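Local coordinates for mandelate racemase/muconate lactonizing enzyme family protein (Sorangium cellulosum, PDB 3S5S) that is of unassigned function but has the two-domain build of the enolase superfamily, an N-terminal capping domain joined to a C-terminal beta/alpha barrel, at residues I111-A114 with L115-A119; E301-L304 with A305-S309. One frame throughout, in Å; residues are numbered along the deposited sequence.

Contact 1: residues I111-A114 with L115-A119; sequences ILDA and LTKRA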
ATOM      1  N   ILE A 111      -1.486   5.508  16.836  1.00 17.38           N
ATOM      2  CA  ILE A 111      -2.645   4.655  16.562  1.00 17.79           C
ATOM      3  C   ILE A 111      -2.225   3.214  16.159  1.00 17.89           C
ATOM      4  O   ILE A 111      -2.645   2.234  16.802  1.00 18.20           O
ATOM      5  CB  ILE A 111      -3.545   5.269  15.476  1.00 17.42           C
ATOM      6  CG1 ILE A 111      -4.150   6.570  15.993  1.00 17.91           C
ATOM      7  CG2 ILE A 111      -4.656   4.264  14.984  1.00 14.98           C
ATOM      8  CD1 ILE A 111      -4.993   7.315  14.893  1.00 16.73           C
ATOM      9  N   LEU A 112      -1.384   3.088  15.126  1.00 17.36           N
ATOM     10  CA  LEU A 112      -0.930   1.745  14.704  1.00 16.75           C
ATOM     11  C   LEU A 112      -0.228   1.015  15.829  1.00 15.30           C
ATOM     12  O   LEU A 112      -0.388  -0.192  16.005  1.00 14.94           O
ATOM     13  CB  LEU A 112      -0.047   1.796  13.463  1.00 16.26           C
ATOM     14  CG  LEU A 112      -0.768   2.014  12.126  1.00 19.54           C
ATOM     15  CD1 LEU A 112       0.209   1.882  10.981  1.00 19.76           C
ATOM     16  CD2 LEU A 112      -1.835   0.957  11.934  1.00 24.72           C
ATOM     17  N   ASP A 113       0.557   1.756  16.597  1.00 15.85           N
ATOM     18  CA  ASP A 113       1.254   1.163  17.745  1.00 16.85           C
ATOM     19  C   ASP A 113       0.211   0.562  18.714  1.00 17.51           C
ATOM     20  O   ASP A 113       0.338  -0.611  19.108  1.00 18.19           O
ATOM     21  CB  ASP A 113       2.142   2.198  18.445  1.00 16.56           C
ATOM     22  CG  ASP A 113       2.897   1.612  19.623  1.00 19.50           C
ATOM     23  OD1 ASP A 113       3.464   0.466  19.514  1.00 18.83           O
ATOM     24  OD2 ASP A 113       2.927   2.329  20.672  1.00 21.54           O
ATOM     25  N   ALA A 114      -0.845   1.318  19.014  1.00 16.54           N
ATOM     26  CA  ALA A 114      -1.864   0.828  19.952  1.00 18.65           C
ATOM     27  C   ALA A 114      -2.640  -0.313  19.324  1.00 17.70           C
ATOM     28  O   ALA A 114      -2.886  -1.344  19.954  1.00 17.81           O
ATOM     29  CB  ALA A 114      -2.876   1.995  20.452  1.00 18.50           C
ATOM     30  N   LEU A 115      -3.070  -0.112  18.090  1.00 18.03           N
ATOM     31  CA  LEU A 115      -3.795  -1.189  17.396  1.00 18.39           C
ATOM     32  C   LEU A 115      -3.032  -2.545  17.444  1.00 18.06           C
ATOM     33  O   LEU A 115      -3.600  -3.572  17.756  1.00 19.67           O
ATOM     34  CB  LEU A 115      -4.113  -0.791  15.965  1.00 16.63           C
ATOM     35  CG  LEU A 115      -5.078  -1.781  15.276  1.00 18.68           C
ATOM     36  CD1 LEU A 115      -6.542  -1.687  15.831  1.00 11.65           C
ATOM     37  CD2 LEU A 115      -5.035  -1.609  13.712  1.00 15.22           C
ATOM     38  N   THR A 116      -1.743  -2.536  17.139  1.00 18.18           N
ATOM     39  CA  THR A 116      -0.981  -3.793  17.022  1.00 18.03           C
ATOM     40  C   THR A 116      -0.578  -4.337  18.367  1.00 17.99           C
ATOM     41  O   THR A 116      -0.663  -5.538  18.584  1.00 18.81           O
ATOM     42  CB  THR A 116       0.268  -3.664  16.090  1.00 17.48           C
ATOM     43  OG1 THR A 116       1.095  -2.565  16.499  1.00 15.89           O
ATOM     44  CG2 THR A 116      -0.203  -3.423  14.671  1.00 19.08           C
ATOM     45  N   LYS A 117      -0.175  -3.466  19.284  1.00 16.82           N
ATOM     46  CA  LYS A 117       0.258  -3.971  20.544  1.00 17.52           C
ATOM     47  C   LYS A 117      -0.861  -4.708  21.287  1.00 19.38           C
ATOM     48  O   LYS A 117      -0.592  -5.739  21.893  1.00 20.57           O
ATOM     49  CB  LYS A 117       0.948  -2.872  21.363  1.00 17.28           C
ATOM     50  CG  LYS A 117       0.296  -2.471  22.652  1.00 19.17           C
ATOM     51  CD  LYS A 117       0.687  -1.036  23.127  1.00 24.20           C
ATOM     52  CE  LYS A 117       2.147  -0.682  22.890  1.00 25.52           C
ATOM     53  NZ  LYS A 117       2.371   0.771  23.005  1.00 27.28           N
ATOM     54  N   ARG A 118      -2.101  -4.207  21.252  1.00 20.16           N
ATOM     55  CA  ARG A 118      -3.182  -4.842  22.013  1.00 21.58           C
ATOM     56  C   ARG A 118      -3.550  -6.159  21.342  1.00 22.60           C
ATOM     57  O   ARG A 118      -4.248  -6.994  21.927  1.00 22.69           O
ATOM     58  CB  ARG A 118      -4.434  -3.944  22.115  1.00 22.74           C
ATOM     59  CG  ARG A 118      -5.201  -3.790  20.757  1.00 22.37           C
ATOM     60  CD  ARG A 118      -6.392  -2.830  20.818  1.00 22.63           C
ATOM     61  NE  ARG A 118      -7.410  -3.327  21.736  1.00 26.11           N
ATOM     62  CZ  ARG A 118      -8.369  -4.179  21.392  1.00 26.15           C
ATOM     63  NH1 ARG A 118      -8.449  -4.615  20.136  1.00 19.57           N
ATOM     64  NH2 ARG A 118      -9.246  -4.581  22.304  1.00 26.28           N
ATOM     65  N   ALA A 119      -3.079  -6.316  20.102  1.00 21.14           N
ATOM     66  CA  ALA A 119      -3.363  -7.485  19.290  1.00 21.12           C
ATOM     67  C   ALA A 119      -2.218  -8.501  19.412  1.00 21.22           C
ATOM     68  O   ALA A 119      -2.329  -9.649  18.913  1.00 21.01           O
ATOM     69  CB  ALA A 119      -3.565  -7.063  17.824  1.00 19.07           C
TER
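Asp113 and Lys117, one helical turn apart, form a salt bridge along one flank of the helix, with NZ of Lys117 2.9 Å from OD2 of Asp113. The ammonium lies well above the carboxylate plane, 42° out of it. The lysine reaches it through a bend at chi3 and a chi1 of 117°, off the staggered positions, probably a somewhat strained path. Both ends have second partners: NZ also donates to the backbone O of Leu47, while OD2 and OD1 of Asp113 accept from the amides of Phe49 and His355.

The tight part lies at the backbone and around Thr116. Leu112 O is gripped twice from opposite faces of its plane, by Thr116 N at 2.9 Å and by Thr116 OG1 at 2.8 Å. A chi1 of 53° places the hydroxyl between its own backbone N and carbonyl carbon, where it can reach back to that oxygen. Leu115 N meets Ile111 O at 2.7 Å in an almost straight bond. Leu112 and Leu115 touch more lightly, CD2 to CD2 at 4.5 Å.

Toward the C-terminal end the grip slackens: Arg118 N reaches Ala114 O at 3.2 Å, and the exposed arginine brings CG to 3.5 Å from that oxygen, beyond the end of its C=O bond, before its guanidinium pairs with Asp44.

This last part of helix 101-117 packs Leu112 and Leu115 against Trp85 of helix 85-96, Thr116 against helix 123-126 and Ala114 against strand 28-42, while Leu115 also meets Met121 of the second subunit.

Contact 2: residues E301-L304 with A305-S309; sequences ESVL and AMTAS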
ATOM      1  N   GLU A 301      15.452  11.919  14.616  1.00 24.75           N
ATOM      2  CA  GLU A 301      14.454  11.116  15.330  1.00 24.80           C
ATOM      3  C   GLU A 301      15.067  10.306  16.483  1.00 25.34           C
ATOM      4  O   GLU A 301      16.195   9.823  16.373  1.00 26.34           O
ATOM      5  CB  GLU A 301      13.753  10.169  14.318  1.00 23.50           C
ATOM      6  CG  GLU A 301      13.049  10.927  13.159  1.00 24.14           C
ATOM      7  CD  GLU A 301      12.547  10.045  12.009  1.00 23.85           C
ATOM      8  OE1 GLU A 301      12.743   8.809  12.014  1.00 25.76           O
ATOM      9  OE2 GLU A 301      11.987  10.604  11.049  1.00 24.97           O
ATOM     10  N   SER A 302      14.328  10.128  17.576  1.00 25.06           N
ATOM     11  CA  SER A 302      14.755   9.195  18.621  1.00 24.05           C
ATOM     12  C   SER A 302      14.548   7.755  18.143  1.00 23.21           C
ATOM     13  O   SER A 302      14.173   7.492  16.976  1.00 22.01           O
ATOM     14  CB  SER A 302      13.930   9.415  19.887  1.00 24.84           C
ATOM     15  OG  SER A 302      12.602   8.849  19.793  1.00 22.08           O
ATOM     16  N   VAL A 303      14.782   6.841  19.076  1.00 23.64           N
ATOM     17  CA  VAL A 303      14.528   5.406  18.984  1.00 23.38           C
ATOM     18  C   VAL A 303      13.083   5.080  18.559  1.00 22.86           C
ATOM     19  O   VAL A 303      12.810   4.109  17.841  1.00 22.45           O
ATOM     20  CB  VAL A 303      14.913   4.791  20.394  1.00 24.86           C
ATOM     21  CG1 VAL A 303      13.910   3.785  20.951  1.00 23.59           C
ATOM     22  CG2 VAL A 303      16.352   4.285  20.403  1.00 25.66           C
ATOM     23  N   LEU A 304      12.156   5.903  19.003  1.00 22.59           N
ATOM     24  CA  LEU A 304      10.754   5.693  18.697  1.00 21.44           C
ATOM     25  C   LEU A 304      10.418   5.769  17.197  1.00 20.57           C
ATOM     26  O   LEU A 304       9.992   4.768  16.601  1.00 21.15           O
ATOM     27  CB  LEU A 304       9.886   6.650  19.533  1.00 20.21           C
ATOM     28  CG  LEU A 304       8.382   6.704  19.255  1.00 20.60           C
ATOM     29  CD1 LEU A 304       7.851   5.401  18.959  1.00 22.72           C
ATOM     30  CD2 LEU A 304       7.563   7.321  20.415  1.00 22.74           C
ATOM     31  N   ALA A 305      10.557   6.933  16.594  1.00 19.54           N
ATOM     32  CA  ALA A 305      10.238   7.059  15.172  1.00 19.04           C
ATOM     33  C   ALA A 305      11.197   6.191  14.322  1.00 19.05           C
ATOM     34  O   ALA A 305      10.775   5.594  13.311  1.00 17.98           O
ATOM     35  CB  ALA A 305      10.278   8.538  14.725  1.00 18.45           C
ATOM     36  N   MET A 306      12.467   6.086  14.752  1.00 19.83           N
ATOM     37  CA  MET A 306      13.418   5.232  14.043  1.00 19.76           C
ATOM     38  C   MET A 306      12.984   3.746  14.020  1.00 20.65           C
ATOM     39  O   MET A 306      12.956   3.109  12.941  1.00 18.80           O
ATOM     40  CB  MET A 306      14.809   5.404  14.561  1.00 20.99           C
ATOM     41  CG  MET A 306      15.489   6.684  14.100  1.00 24.95           C
ATOM     42  SD  MET A 306      16.568   6.412  12.676  1.00 32.09           S
ATOM     43  CE  MET A 306      16.365   7.912  11.688  1.00 22.32           C
ATOM     44  N   THR A 307      12.599   3.198  15.180  1.00 20.97           N
ATOM     45  CA  THR A 307      12.120   1.821  15.182  1.00 20.85           C
ATOM     46  C   THR A 307      10.866   1.691  14.314  1.00 20.56           C
ATOM     47  O   THR A 307      10.711   0.733  13.572  1.00 21.65           O
ATOM     48  CB  THR A 307      11.829   1.269  16.582  1.00 20.88           C
ATOM     49  OG1 THR A 307      12.912   1.605  17.458  1.00 21.93           O
ATOM     50  CG2 THR A 307      11.729  -0.243  16.501  1.00 19.69           C
ATOM     51  N   ALA A 308       9.968   2.644  14.390  1.00 19.89           N
ATOM     52  CA  ALA A 308       8.820   2.600  13.484  1.00 19.45           C
ATOM     53  C   ALA A 308       9.271   2.458  12.020  1.00 18.81           C
ATOM     54  O   ALA A 308       8.742   1.640  11.294  1.00 19.50           O
ATOM     55  CB  ALA A 308       7.940   3.854  13.664  1.00 18.37           C
ATOM     56  N   SER A 309      10.225   3.275  11.592  1.00 19.02           N
ATOM     57  CA  SER A 309      10.824   3.171  10.258  1.00 19.13           C
ATOM     58  C   SER A 309      11.489   1.841   9.957  1.00 19.64           C
ATOM     59  O   SER A 309      11.372   1.339   8.850  1.00 19.85           O
ATOM     60  CB  SER A 309      11.857   4.261  10.064  1.00 19.36           C
ATOM     61  OG  SER A 309      11.195   5.526   9.946  1.00 20.88           O
TER
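Thr307 holds the carbonyl oxygen of Val303 with two bonds, one from its hydroxyl and one from its amide. OG1 comes to within 2.5 Å of Val303 O, a short bond, and Thr307 N to 2.8 Å; they arrive from opposite faces of the carbonyl plane, the amide 35° above it. A chi1 of -46° keeps OG1 beside its own backbone N, bringing hydroxyl and amide together at one acceptor. The hydroxyl also has a weak bond from Phe339 N.

Just before Val303, Ser302 is the N-cap. Its OG accepts from Leu304 N at 3.1 Å, and its carbonyl oxygen takes Met306 N, also at 3.1 Å, starting the helical bonding. Glu51 reinforces this end: its OE1 bonds both OG of Ser302 and the amide of Ala305.

Beyond these bonds, Glu301 stretches its side chain along the first turn. Its CB, CG and carboxylate pass over the methyl of Ala305, with OE1 3.7 Å from Ala305 CB, while OE2 is held by Met299 N. Met306, bent at chi2 and chi3, crosses Glu301 at about a right angle; its CG lies 3.9 Å from Glu301 CB, and its CE comes within 3.7 Å of OE1.

The segment opens helix 303-316, which links parallel strands 293-296 and 319-322 in a beta-alpha-beta unit of the barrel. Ala308 and Ser309 rest on Leu272 of helix 272-289, Ser302 and Val303 on strand 335-336, and Leu304 on Phe49 and Glu51 of strand 47-52.

Overall arrangement
Contact 1 comes first along the chain, at the end of helix 101-117 in the N-terminal domain; contact 2 follows much later, at the start of helix 303-316 between the seventh and eighth parallel strands of the C-terminal barrel. Their centres lie about 16 Å apart and their nearest atoms about 6 Å, so they do not touch directly. Phe49 of strand 47-52 and His355, in a loop, each meet both: their amides bond Asp113 of contact 1, and Leu304 of contact 2 packs on them. Contact 2, in the barrel, lies about 8 Å from the centre of the folded chain; contact 1, about 21 Å from it, lies beside the second subunit.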